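Conjugal transfer protein TRWB (Escherichia coli, PDB 1E9R) is a coupling protein of bacterial conjugation that resembles ring helicases and F1-ATPase and probably uses nucleotide hydrolysis in moving DNA. Local coordinates at residues D50-H55 / K278-L283; L56-A61 / S67-E72; T268-L273 / A307-V312; A300-R305 / R334-S339. All coordinates share one frame; numbering follows the deposited sequence.

Interaction 1 of 4, residues D50-H55 / K278-L283; sequences DAEPRH and KRRLWL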
loop_
_atom_site.group_PDB
_atom_site.type_symbol
_atom_site.label_atom_id
_atom_site.label_comp_id
_atom_site.label_asym_id
_atom_site.label_seq_id
_atom_site.Cartn_x
_atom_site.Cartn_y
_atom_site.Cartn_z
ATOM N N ASP B 50 34.760 4.473 -23.194
ATOM C CA ASP B 50 33.634 3.573 -23.413
ATOM C C ASP B 50 32.516 3.783 -22.393
ATOM O O ASP B 50 31.406 3.273 -22.557
ATOM C CB ASP B 50 34.110 2.111 -23.374
ATOM C CG ASP B 50 34.678 1.704 -22.008
ATOM O OD1 ASP B 50 33.934 1.733 -21.001
ATOM O OD2 ASP B 50 35.877 1.348 -21.934
ATOM N N ALA B 51 32.817 4.540 -21.342
ATOM C CA ALA B 51 31.850 4.813 -20.299
ATOM C C ALA B 51 31.017 6.044 -20.641
ATOM O O ALA B 51 29.867 6.168 -20.217
ATOM C CB ALA B 51 32.567 5.018 -18.986
ATOM N N GLU B 52 31.597 6.948 -21.422
ATOM C CA GLU B 52 30.915 8.177 -21.803
ATOM C C GLU B 52 29.475 8.027 -22.293
ATOM O O GLU B 52 28.572 8.679 -21.774
ATOM C CB GLU B 52 31.733 8.913 -22.857
ATOM C CG GLU B 52 32.957 9.572 -22.307
ATOM C CD GLU B 52 33.777 10.197 -23.393
ATOM O OE1 GLU B 52 33.204 10.518 -24.453
ATOM O OE2 GLU B 52 34.990 10.369 -23.183
ATOM N N PRO B 53 29.242 7.180 -23.308
ATOM C CA PRO B 53 27.881 7.005 -23.815
ATOM C C PRO B 53 26.990 6.084 -22.976
ATOM O O PRO B 53 25.867 5.770 -23.381
ATOM C CB PRO B 53 28.114 6.494 -25.230
ATOM C CG PRO B 53 29.334 5.670 -25.071
ATOM C CD PRO B 53 30.215 6.507 -24.185
ATOM N N ARG B 54 27.489 5.653 -21.816
ATOM C CA ARG B 54 26.711 4.807 -20.911
ATOM C C ARG B 54 26.214 5.655 -19.729
ATOM O O ARG B 54 25.631 5.154 -18.771
ATOM C CB ARG B 54 27.526 3.587 -20.449
ATOM C CG ARG B 54 27.620 2.499 -21.531
ATOM C CD ARG B 54 28.263 1.179 -21.037
ATOM N NE ARG B 54 29.672 1.314 -20.637
ATOM C CZ ARG B 54 30.433 0.311 -20.186
ATOM N NH1 ARG B 54 29.929 -0.912 -20.072
ATOM N NH2 ARG B 54 31.704 0.528 -19.848
ATOM N N HIS B 55 26.473 6.955 -19.823
ATOM C CA HIS B 55 26.003 7.952 -18.868
ATOM C C HIS B 55 26.526 7.953 -17.443
ATOM O O HIS B 55 27.035 6.950 -16.943
ATOM C CB HIS B 55 24.472 7.925 -18.882
ATOM C CG HIS B 55 23.909 7.727 -20.254
ATOM N ND1 HIS B 55 24.205 8.569 -21.304
ATOM C CD2 HIS B 55 23.170 6.719 -20.777
ATOM C CE1 HIS B 55 23.679 8.084 -22.416
ATOM N NE2 HIS B 55 23.046 6.962 -22.124
ATOM N N LYS B 278 31.166 9.320 -35.672
ATOM C CA LYS B 278 32.059 10.230 -34.952
ATOM C C LYS B 278 31.366 11.293 -34.096
ATOM O O LYS B 278 32.032 12.047 -33.380
ATOM C CB LYS B 278 33.004 10.931 -35.936
ATOM C CG LYS B 278 33.698 10.019 -36.950
ATOM C CD LYS B 278 35.068 10.571 -37.350
ATOM C CE LYS B 278 35.043 12.079 -37.584
ATOM N NZ LYS B 278 36.410 12.643 -37.792
ATOM N N ARG B 279 30.039 11.352 -34.162
ATOM C CA ARG B 279 29.281 12.342 -33.400
ATOM C C ARG B 279 29.309 12.122 -31.887
ATOM O O ARG B 279 29.087 11.011 -31.404
ATOM C CB ARG B 279 27.829 12.357 -33.872
ATOM C CG ARG B 279 27.004 13.468 -33.259
ATOM C CD ARG B 279 25.504 13.251 -33.456
ATOM N NE ARG B 279 25.055 13.369 -34.842
ATOM C CZ ARG B 279 24.631 12.350 -35.589
ATOM N NH1 ARG B 279 24.596 11.118 -35.095
ATOM N NH2 ARG B 279 24.232 12.564 -36.834
ATOM N N ARG B 280 29.593 13.192 -31.149
ATOM C CA ARG B 280 29.621 13.155 -29.685
ATOM C C ARG B 280 28.804 14.338 -29.165
ATOM O O ARG B 280 29.198 15.498 -29.348
ATOM C CB ARG B 280 31.047 13.274 -29.141
ATOM C CG ARG B 280 31.950 12.080 -29.363
ATOM C CD ARG B 280 32.998 12.054 -28.260
ATOM N NE ARG B 280 34.359 12.426 -28.656
ATOM C CZ ARG B 280 34.699 13.484 -29.394
ATOM N NH1 ARG B 280 33.781 14.302 -29.883
ATOM N NH2 ARG B 280 35.975 13.710 -29.668
ATOM N N LEU B 281 27.674 14.045 -28.522
ATOM C CA LEU B 281 26.806 15.091 -27.990
ATOM C C LEU B 281 26.484 14.880 -26.510
ATOM O O LEU B 281 25.942 13.845 -26.120
ATOM C CB LEU B 281 25.500 15.137 -28.786
ATOM C CG LEU B 281 24.648 16.423 -28.828
ATOM C CD1 LEU B 281 23.193 16.056 -28.581
ATOM C CD2 LEU B 281 25.102 17.433 -27.793
ATOM N N TRP B 282 26.812 15.872 -25.688
ATOM C CA TRP B 282 26.550 15.784 -24.257
ATOM C C TRP B 282 25.236 16.452 -23.872
ATOM O O TRP B 282 24.803 17.411 -24.509
ATOM C CB TRP B 282 27.679 16.441 -23.444
ATOM C CG TRP B 282 28.995 15.751 -23.559
ATOM C CD1 TRP B 282 29.886 15.852 -24.587
ATOM C CD2 TRP B 282 29.561 14.813 -22.628
ATOM N NE1 TRP B 282 30.968 15.037 -24.356
ATOM C CE2 TRP B 282 30.795 14.388 -23.163
ATOM C CE3 TRP B 282 29.139 14.291 -21.395
ATOM C CZ2 TRP B 282 31.616 13.463 -22.511
ATOM C CZ3 TRP B 282 29.957 13.370 -20.746
ATOM C CH2 TRP B 282 31.182 12.967 -21.307
ATOM N N LEU B 283 24.612 15.926 -22.823
ATOM C CA LEU B 283 23.379 16.478 -22.291
ATOM C C LEU B 283 23.621 16.589 -20.796
ATOM O O LEU B 283 23.709 15.583 -20.097
ATOM C CB LEU B 283 22.189 15.547 -22.542
ATOM C CG LEU B 283 20.788 16.187 -22.624
ATOM C CD1 LEU B 283 19.752 15.172 -22.140
ATOM C CD2 LEU B 283 20.710 17.466 -21.796
#
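E52 meets W282 and R280, and on this one glutamate the contact between 50-55 and 278-283 rests. D50 and R54 bracket the turn around it, tied by a salt bridge of weak hydrogen-bond geometry, R54 NH2 lying 2.8 Å from D50 OD1, and weakly again through R54 NE and D50 O; R54 also forms a salt bridge with D402 of the second subunit. A51 accepts the R54 amide, closing the tight turn that carries E52. There CG stands anti to the carbonyl carbon (chi1 -74°) and the chain beyond is extended, a setting that carries the carboxylate out beside the indole. E52 CG lies 4.0 Å from W282 CH2, and E52 OE1 is 3.9 Å from W282 CZ2; the two side chains cross at about a right angle, with carboxylate and ring planes 40° apart. E52 OE1 also comes within 4.1 Å of R280 CD, touching the methylene rather than the charged end. The carboxylate is paired elsewhere, OE1 with R310 and OE2 with R80, while W282 NE1 bonds to D82. Cut back to an alanine, this residue would probably leave R310 and R80 without their buried counter-charge and open a gap beside the benzo ring of W282. Farther on, H55 ND1 bonds to the V311 amide, and NE2 weakly to L301 O. The loop of 50-55 leads into strand 56-59, and in the central sheet strand 309-315 lies between that strand and 281-285. E52 therefore reaches past the middle strand, which supplies R310, to the one beyond.

Interaction 2 of 4, residues L56-A61 / S67-E72; sequences LLVNGA and SVLLRE. With SO4 (sulfate ion), chain I.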
loop_
_atom_site.group_PDB
_atom_site.type_symbol
_atom_site.label_atom_id
_atom_site.label_comp_id
_atom_site.label_asym_id
_atom_site.label_seq_id
_atom_site.Cartn_x
_atom_site.Cartn_y
_atom_site.Cartn_z
ATOM N N LEU B 56 26.372 9.110 -16.803
ATOM C CA LEU B 56 26.843 9.345 -15.451
ATOM C C LEU B 56 25.804 10.013 -14.564
ATOM O O LEU B 56 25.244 11.061 -14.913
ATOM C CB LEU B 56 28.080 10.243 -15.493
ATOM C CG LEU B 56 28.732 10.563 -14.145
ATOM C CD1 LEU B 56 29.441 9.320 -13.630
ATOM C CD2 LEU B 56 29.731 11.700 -14.297
ATOM N N LEU B 57 25.574 9.413 -13.400
ATOM C CA LEU B 57 24.626 9.946 -12.432
ATOM C C LEU B 57 25.413 10.522 -11.258
ATOM O O LEU B 57 26.165 9.812 -10.613
ATOM C CB LEU B 57 23.687 8.832 -11.961
ATOM C CG LEU B 57 22.548 9.254 -11.032
ATOM C CD1 LEU B 57 21.699 10.325 -11.701
ATOM C CD2 LEU B 57 21.692 8.054 -10.708
ATOM N N VAL B 58 25.262 11.817 -10.998
ATOM C CA VAL B 58 25.972 12.470 -9.895
ATOM C C VAL B 58 25.012 12.688 -8.735
ATOM O O VAL B 58 24.227 13.630 -8.735
ATOM C CB VAL B 58 26.548 13.829 -10.326
ATOM C CG1 VAL B 58 27.314 14.445 -9.189
ATOM C CG2 VAL B 58 27.445 13.644 -11.526
ATOM N N ASN B 59 25.103 11.817 -7.737
ATOM C CA ASN B 59 24.209 11.839 -6.580
ATOM C C ASN B 59 24.818 12.504 -5.333
ATOM O O ASN B 59 25.901 12.135 -4.881
ATOM C CB ASN B 59 23.799 10.386 -6.278
ATOM C CG ASN B 59 22.597 10.279 -5.359
ATOM O OD1 ASN B 59 22.370 9.231 -4.772
ATOM N ND2 ASN B 59 21.815 11.347 -5.240
ATOM N N GLY B 60 24.112 13.485 -4.777
ATOM C CA GLY B 60 24.608 14.167 -3.598
ATOM C C GLY B 60 23.661 15.237 -3.090
ATOM O O GLY B 60 22.965 15.880 -3.876
ATOM N N ALA B 61 23.642 15.432 -1.773
ATOM C CA ALA B 61 22.785 16.433 -1.145
ATOM C C ALA B 61 23.198 17.844 -1.571
ATOM O O ALA B 61 24.197 18.018 -2.267
ATOM C CB ALA B 61 22.859 16.298 0.373
ATOM N N SER B 67 27.429 20.710 -8.902
ATOM C CA SER B 67 27.628 21.716 -9.943
ATOM C C SER B 67 29.104 21.857 -10.281
ATOM O O SER B 67 29.467 22.025 -11.449
ATOM C CB SER B 67 27.068 23.071 -9.494
ATOM O OG SER B 67 27.758 23.562 -8.352
ATOM N N VAL B 68 29.956 21.799 -9.261
ATOM C CA VAL B 68 31.392 21.907 -9.488
ATOM C C VAL B 68 31.821 20.758 -10.385
ATOM O O VAL B 68 32.533 20.964 -11.364
ATOM C CB VAL B 68 32.196 21.829 -8.172
ATOM C CG1 VAL B 68 33.681 21.741 -8.478
ATOM C CG2 VAL B 68 31.917 23.048 -7.315
ATOM N N LEU B 69 31.369 19.549 -10.055
ATOM C CA LEU B 69 31.717 18.355 -10.828
ATOM C C LEU B 69 31.206 18.430 -12.251
ATOM O O LEU B 69 31.939 18.111 -13.187
ATOM C CB LEU B 69 31.175 17.092 -10.150
ATOM C CG LEU B 69 31.703 15.752 -10.674
ATOM C CD1 LEU B 69 31.450 14.682 -9.639
ATOM C CD2 LEU B 69 31.049 15.387 -11.992
ATOM N N LEU B 70 29.948 18.832 -12.422
ATOM C CA LEU B 70 29.383 18.955 -13.763
ATOM C C LEU B 70 30.114 20.024 -14.568
ATOM O O LEU B 70 30.320 19.862 -15.772
ATOM C CB LEU B 70 27.897 19.308 -13.712
ATOM C CG LEU B 70 26.935 18.127 -13.767
ATOM C CD1 LEU B 70 27.047 17.325 -12.476
ATOM C CD2 LEU B 70 25.515 18.639 -13.980
ATOM N N ARG B 71 30.496 21.114 -13.901
ATOM C CA ARG B 71 31.212 22.214 -14.554
ATOM C C ARG B 71 32.545 21.692 -15.103
ATOM O O ARG B 71 32.905 21.945 -16.258
ATOM C CB ARG B 71 31.459 23.353 -13.558
ATOM C CG ARG B 71 31.627 24.719 -14.215
ATOM C CD ARG B 71 31.765 25.829 -13.180
ATOM N NE ARG B 71 30.602 25.893 -12.298
ATOM C CZ ARG B 71 30.674 25.889 -10.969
ATOM N NH1 ARG B 71 31.859 25.822 -10.376
ATOM N NH2 ARG B 71 29.569 25.945 -10.230
ATOM N N GLU B 72 33.266 20.949 -14.271
ATOM C CA GLU B 72 34.539 20.370 -14.667
ATOM C C GLU B 72 34.395 19.431 -15.864
ATOM O O GLU B 72 35.179 19.478 -16.810
ATOM C CB GLU B 72 35.140 19.603 -13.497
ATOM C CG GLU B 72 36.225 18.636 -13.921
ATOM C CD GLU B 72 36.890 17.934 -12.753
ATOM O OE1 GLU B 72 36.725 18.379 -11.584
ATOM O OE2 GLU B 72 37.589 16.934 -13.026
HETATM S S SO4 I . 25.755 21.311 -5.107
HETATM O O1 SO4 I . 26.889 21.618 -4.227
HETATM O O2 SO4 I . 26.164 21.573 -6.501
HETATM O O3 SO4 I . 25.370 19.895 -4.943
HETATM O O4 SO4 I . 24.622 22.179 -4.747
#
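V58, on strand 56-59, packs against L69 and L70, on the first turns of helix 66-79, and these three side chains account for nearly all the surface the segments bury. V58 CG2 does most of the touching: it lies 3.8 Å from L70 CD1 and 4.0 Å from L69 CD2. The other branch, V58 CG1, approaches L69 CD1 at 4.2 Å, so each methyl of the valine faces one of the two leucine methyls of L69. L69 points its CB at the strand, with CG anti to the backbone N (chi1 -168°), and crosses V58 at a slant. L70 starts off to one flank, but its end swings in, and it slides past V58 in the opposite direction. The closest CA atoms, those of V58 and L69, are still 8.3 Å apart, far enough that side chains alone bridge the gap. V341 and L420 extend the apolar surroundings of L69, and L343 those of V58.

By the start of the helix a sulfate ion, probably from the crystallisation liquor, is bound. S67 N donates to its O2 at 2.8 Å in a nearly straight bond (171°), and the amides of G63 and G65 and K66 NZ also bond to it; K66 NZ bonds to G60 O as well. The helix N terminus would probably add to the attraction for the anion. Strand, glycine-rich loop and helix together match the P-loop (Walker A) of nucleotide-binding proteins, with the sulfate probably standing in for a nucleotide phosphate.

Interaction 3 of 4, residues T268-L273 / A307-V312; sequences TSILSL and AGLRVV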
loop_
_atom_site.group_PDB
_atom_site.type_symbol
_atom_site.label_atom_id
_atom_site.label_comp_id
_atom_site.label_asym_id
_atom_site.label_seq_id
_atom_site.Cartn_x
_atom_site.Cartn_y
_atom_site.Cartn_z
ATOM N N THR B 268 14.220 13.047 -27.894
ATOM C CA THR B 268 13.530 12.333 -28.973
ATOM C C THR B 268 14.211 12.542 -30.299
ATOM O O THR B 268 14.306 11.631 -31.119
ATOM C CB THR B 268 12.094 12.815 -29.216
ATOM O OG1 THR B 268 11.519 13.271 -27.998
ATOM C CG2 THR B 268 11.258 11.682 -29.766
ATOM N N SER B 269 14.654 13.771 -30.513
ATOM C CA SER B 269 15.280 14.151 -31.767
ATOM C C SER B 269 16.570 13.432 -32.134
ATOM O O SER B 269 16.765 13.101 -33.301
ATOM C CB SER B 269 15.488 15.667 -31.792
ATOM O OG SER B 269 14.231 16.324 -31.816
ATOM N N ILE B 270 17.446 13.178 -31.162
ATOM C CA ILE B 270 18.699 12.494 -31.473
ATOM C C ILE B 270 18.452 11.111 -32.069
ATOM O O ILE B 270 19.279 10.596 -32.815
ATOM C CB ILE B 270 19.574 12.316 -30.240
ATOM C CG1 ILE B 270 18.856 11.410 -29.249
ATOM C CG2 ILE B 270 19.912 13.673 -29.628
ATOM C CD1 ILE B 270 19.763 10.822 -28.217
ATOM N N LEU B 271 17.313 10.515 -31.735
ATOM C CA LEU B 271 16.955 9.194 -32.235
ATOM C C LEU B 271 16.638 9.245 -33.715
ATOM O O LEU B 271 16.502 8.208 -34.369
ATOM C CB LEU B 271 15.738 8.668 -31.478
ATOM C CG LEU B 271 15.946 7.763 -30.270
ATOM C CD1 LEU B 271 17.076 8.260 -29.415
ATOM C CD2 LEU B 271 14.646 7.697 -29.493
ATOM N N SER B 272 16.509 10.460 -34.234
ATOM C CA SER B 272 16.194 10.662 -35.642
ATOM C C SER B 272 17.409 11.125 -36.433
ATOM O O SER B 272 17.354 11.212 -37.659
ATOM C CB SER B 272 15.067 11.690 -35.800
ATOM O OG SER B 272 13.802 11.133 -35.507
ATOM N N LEU B 273 18.499 11.426 -35.733
ATOM C CA LEU B 273 19.720 11.888 -36.390
ATOM C C LEU B 273 20.324 10.823 -37.286
ATOM O O LEU B 273 20.327 9.639 -36.945
ATOM C CB LEU B 273 20.769 12.302 -35.358
ATOM C CG LEU B 273 20.482 13.577 -34.576
ATOM C CD1 LEU B 273 21.594 13.822 -33.595
ATOM C CD2 LEU B 273 20.351 14.742 -35.527
ATOM N N ALA B 307 23.862 7.581 -31.691
ATOM C CA ALA B 307 23.845 9.014 -31.951
ATOM C C ALA B 307 24.983 9.695 -31.213
ATOM O O ALA B 307 25.280 10.853 -31.474
ATOM C CB ALA B 307 22.521 9.619 -31.524
ATOM N N GLY B 308 25.621 8.977 -30.291
ATOM C CA GLY B 308 26.735 9.545 -29.551
ATOM C C GLY B 308 26.283 10.400 -28.392
ATOM O O GLY B 308 26.962 11.350 -28.014
ATOM N N LEU B 309 25.133 10.048 -27.826
ATOM C CA LEU B 309 24.558 10.779 -26.700
ATOM C C LEU B 309 25.225 10.372 -25.400
ATOM O O LEU B 309 25.338 9.180 -25.087
ATOM C CB LEU B 309 23.056 10.503 -26.603
ATOM C CG LEU B 309 22.110 11.477 -25.883
ATOM C CD1 LEU B 309 21.391 10.733 -24.766
ATOM C CD2 LEU B 309 22.865 12.691 -25.358
ATOM N N ARG B 310 25.666 11.385 -24.658
ATOM C CA ARG B 310 26.334 11.205 -23.380
ATOM C C ARG B 310 25.604 12.093 -22.395
ATOM O O ARG B 310 25.671 13.319 -22.499
ATOM C CB ARG B 310 27.794 11.643 -23.479
ATOM C CG ARG B 310 28.595 10.844 -24.486
ATOM C CD ARG B 310 29.738 11.669 -25.048
ATOM N NE ARG B 310 30.828 10.836 -25.550
ATOM C CZ ARG B 310 30.739 10.008 -26.585
ATOM N NH1 ARG B 310 29.600 9.893 -27.261
ATOM N NH2 ARG B 310 31.806 9.299 -26.946
ATOM N N VAL B 311 24.908 11.477 -21.441
ATOM C CA VAL B 311 24.156 12.240 -20.447
ATOM C C VAL B 311 24.806 12.262 -19.066
ATOM O O VAL B 311 25.298 11.244 -18.578
ATOM C CB VAL B 311 22.712 11.693 -20.297
ATOM C CG1 VAL B 311 21.909 12.574 -19.330
ATOM C CG2 VAL B 311 22.045 11.623 -21.670
ATOM N N VAL B 312 24.811 13.438 -18.450
ATOM C CA VAL B 312 25.360 13.613 -17.111
ATOM C C VAL B 312 24.249 14.312 -16.359
ATOM O O VAL B 312 23.850 15.419 -16.719
ATOM C CB VAL B 312 26.615 14.506 -17.113
ATOM C CG1 VAL B 312 27.124 14.691 -15.696
ATOM C CG2 VAL B 312 27.694 13.884 -17.988
#
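I270 pushes its side chain against A307 and L309, and those two pairs make the first shell. The terminal methyl leads: I270 CD1 lies 3.4 Å from L309 CG, close for two saturated carbons, and 3.7 Å from L309 CB. The two side chains cross at about a right angle, so the isoleucine end abuts the flank of the leucine. CG1 of I270 sits between its backbone N and carbonyl carbon (chi1 64°), which sends CD1 on to L309. Nearer the backbone, I270 CB faces A307 CB at 4.2 Å. A307 CB also rests 3.6 Å from I270 O, a carbonyl already engaged by the amide of L273 as the chain turns away after helix 252-269.

In the next shell, G308 makes the bend that leads A307 into strand 309-315. Its positive phi (82°) would press a CB against the carbonyl oxygen of A307, which explains the glycine. R310 NH1 donates to G308 O at 3.1 Å from above the carbonyl plane. A300 packs on L309, and farther out S272 OG bonds to D250 of the second subunit.

The touching groups are hydrocarbon, apart from one carbonyl oxygen that has its own amide partner. Cohesion between 268-273 and 307-312 thus depends on close fit and burial, while polar bonds hold each backbone in shape.

Interaction 4 of 4, residues A300-R305 / R334-S339; sequences ALTKGR and RASFRS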
loop_
_atom_site.group_PDB
_atom_site.type_symbol
_atom_site.label_atom_id
_atom_site.label_comp_id
_atom_site.label_asym_id
_atom_site.label_seq_id
_atom_site.Cartn_x
_atom_site.Cartn_y
_atom_site.Cartn_z
ATOM N N ALA B 300 16.295 7.685 -24.657
ATOM C CA ALA B 300 17.514 8.364 -25.046
ATOM C C ALA B 300 18.704 7.800 -24.298
ATOM O O ALA B 300 19.792 7.720 -24.855
ATOM C CB ALA B 300 17.389 9.866 -24.793
ATOM N N LEU B 301 18.505 7.410 -23.041
ATOM C CA LEU B 301 19.589 6.858 -22.224
ATOM C C LEU B 301 19.937 5.441 -22.636
ATOM O O LEU B 301 21.050 4.974 -22.432
ATOM C CB LEU B 301 19.186 6.843 -20.758
ATOM C CG LEU B 301 19.083 8.220 -20.118
ATOM C CD1 LEU B 301 18.424 8.131 -18.750
ATOM C CD2 LEU B 301 20.477 8.803 -20.012
ATOM N N THR B 302 18.967 4.783 -23.248
ATOM C CA THR B 302 19.086 3.407 -23.664
ATOM C C THR B 302 19.384 3.170 -25.137
ATOM O O THR B 302 20.079 2.218 -25.485
ATOM C CB THR B 302 17.786 2.696 -23.291
ATOM O OG1 THR B 302 17.787 2.453 -21.880
ATOM C CG2 THR B 302 17.612 1.404 -24.079
ATOM N N LYS B 303 18.872 4.036 -26.000
ATOM C CA LYS B 303 19.035 3.849 -27.427
ATOM C C LYS B 303 19.802 4.947 -28.132
ATOM O O LYS B 303 19.776 5.023 -29.366
ATOM C CB LYS B 303 17.651 3.726 -28.058
ATOM C CG LYS B 303 16.697 2.878 -27.250
ATOM C CD LYS B 303 15.308 2.879 -27.844
ATOM C CE LYS B 303 14.389 1.950 -27.060
ATOM N NZ LYS B 303 13.021 1.882 -27.674
ATOM N N GLY B 304 20.498 5.786 -27.369
ATOM C CA GLY B 304 21.218 6.887 -27.987
ATOM C C GLY B 304 22.707 6.753 -28.224
ATOM O O GLY B 304 23.359 7.747 -28.555
ATOM N N ARG B 305 23.256 5.548 -28.070
ATOM C CA ARG B 305 24.696 5.340 -28.267
ATOM C C ARG B 305 25.117 5.537 -29.722
ATOM O O ARG B 305 26.214 6.037 -29.995
ATOM C CB ARG B 305 25.113 3.940 -27.802
ATOM C CG ARG B 305 26.455 3.483 -28.372
ATOM C CD ARG B 305 26.757 2.041 -28.017
ATOM N NE ARG B 305 27.411 1.947 -26.717
ATOM C CZ ARG B 305 28.631 2.419 -26.461
ATOM N NH1 ARG B 305 29.328 3.006 -27.432
ATOM N NH2 ARG B 305 29.161 2.297 -25.244
ATOM N N ARG B 334 17.268 5.511 -12.991
ATOM C CA ARG B 334 18.566 5.558 -12.344
ATOM C C ARG B 334 19.431 4.402 -12.855
ATOM O O ARG B 334 20.640 4.555 -13.035
ATOM C CB ARG B 334 18.425 5.453 -10.822
ATOM C CG ARG B 334 17.642 6.583 -10.167
ATOM C CD ARG B 334 17.880 6.617 -8.652
ATOM N NE ARG B 334 17.855 5.277 -8.065
ATOM C CZ ARG B 334 16.750 4.612 -7.743
ATOM N NH1 ARG B 334 15.567 5.180 -7.910
ATOM N NH2 ARG B 334 16.832 3.389 -7.230
ATOM N N ALA B 335 18.807 3.255 -13.099
ATOM C CA ALA B 335 19.535 2.092 -13.579
ATOM C C ALA B 335 20.002 2.278 -15.019
ATOM O O ALA B 335 20.755 1.455 -15.546
ATOM C CB ALA B 335 18.653 0.849 -13.467
ATOM N N SER B 336 19.555 3.354 -15.659
ATOM C CA SER B 336 19.934 3.614 -17.041
ATOM C C SER B 336 21.270 4.345 -17.145
ATOM O O SER B 336 21.829 4.474 -18.232
ATOM C CB SER B 336 18.827 4.386 -17.748
ATOM O OG SER B 336 17.668 3.575 -17.823
ATOM N N PHE B 337 21.768 4.826 -16.012
ATOM C CA PHE B 337 23.070 5.470 -15.965
ATOM C C PHE B 337 23.997 4.367 -15.429
ATOM O O PHE B 337 23.734 3.791 -14.368
ATOM C CB PHE B 337 23.076 6.638 -14.992
ATOM C CG PHE B 337 22.180 7.772 -15.387
ATOM C CD1 PHE B 337 20.801 7.650 -15.302
ATOM C CD2 PHE B 337 22.722 8.987 -15.800
ATOM C CE1 PHE B 337 19.982 8.719 -15.614
ATOM C CE2 PHE B 337 21.904 10.056 -16.112
ATOM C CZ PHE B 337 20.537 9.922 -16.018
ATOM N N ARG B 338 25.071 4.073 -16.157
ATOM C CA ARG B 338 26.002 3.024 -15.760
ATOM C C ARG B 338 27.168 3.466 -14.860
ATOM O O ARG B 338 27.767 2.637 -14.171
ATOM C CB ARG B 338 26.528 2.315 -17.012
ATOM C CG ARG B 338 25.431 1.642 -17.830
ATOM C CD ARG B 338 24.735 0.571 -16.999
ATOM N NE ARG B 338 25.714 -0.378 -16.470
ATOM C CZ ARG B 338 26.381 -1.263 -17.207
ATOM N NH1 ARG B 338 26.176 -1.342 -18.516
ATOM N NH2 ARG B 338 27.276 -2.055 -16.635
ATOM N N SER B 339 27.503 4.752 -14.863
ATOM C CA SER B 339 28.577 5.242 -14.004
ATOM C C SER B 339 27.940 6.094 -12.916
ATOM O O SER B 339 26.974 6.819 -13.168
ATOM C CB SER B 339 29.600 6.071 -14.792
ATOM O OG SER B 339 30.431 5.255 -15.606
#
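L301 and S336 bring the two backbones closest, their CA atoms 6.1 Å apart. L301 is on helix 297-303, and S336 is in a type I beta turn running from R334 to F337, closed by F337 N donating to R334 O at 3.2 Å. The turn presents S336 CB to the helix, 3.9 Å from L301 CB and at the same distance from L301 CD1.

The leucine then forks against the phenyl ring of F337. L301 CD1 approaches F337 CE1 at 3.6 Å, and CD2 lies over one face, offset toward the rim and 4.1 Å above the plane. L301 CG stands anti to its carbonyl carbon (chi1 -69°), a setting that lets both methyls reach the ring. The hydroxyl of S336 turns back along its own chain to T332 O, so that its CB, rather than its oxygen, serves the helix.

On the far side of the turn, F337 O bonds to S346 and T348 of the second subunit, and R338 forms a salt bridge with D402 of that subunit. Chemically, then, the contact with L301 is mostly apolar, while backbone oxygens and R338 make polar bonds to the second subunit.

How the interactions relate
Followed from the N terminus, the chain first enters interaction 1, whose loop closes only at 278-283, more than 220 residues later. Interaction 2 opens directly after it and closes within a few residues, nested inside that loop. Interaction 3 begins at 268-273, before interaction 1 has closed, and ends beyond it at 307-312, so the two cross. Interaction 4 starts at 300-305, inside the loop of interaction 3, and ends at 334-339, crossing it in turn. Strand 309-315, flanked by strands 56-59 and 281-285, links interactions 1, 2 and 3 in the central sheet. Interaction 4 joins them by backbone bonds of 338-339 to 54-57 and probably by one from G304 to L309.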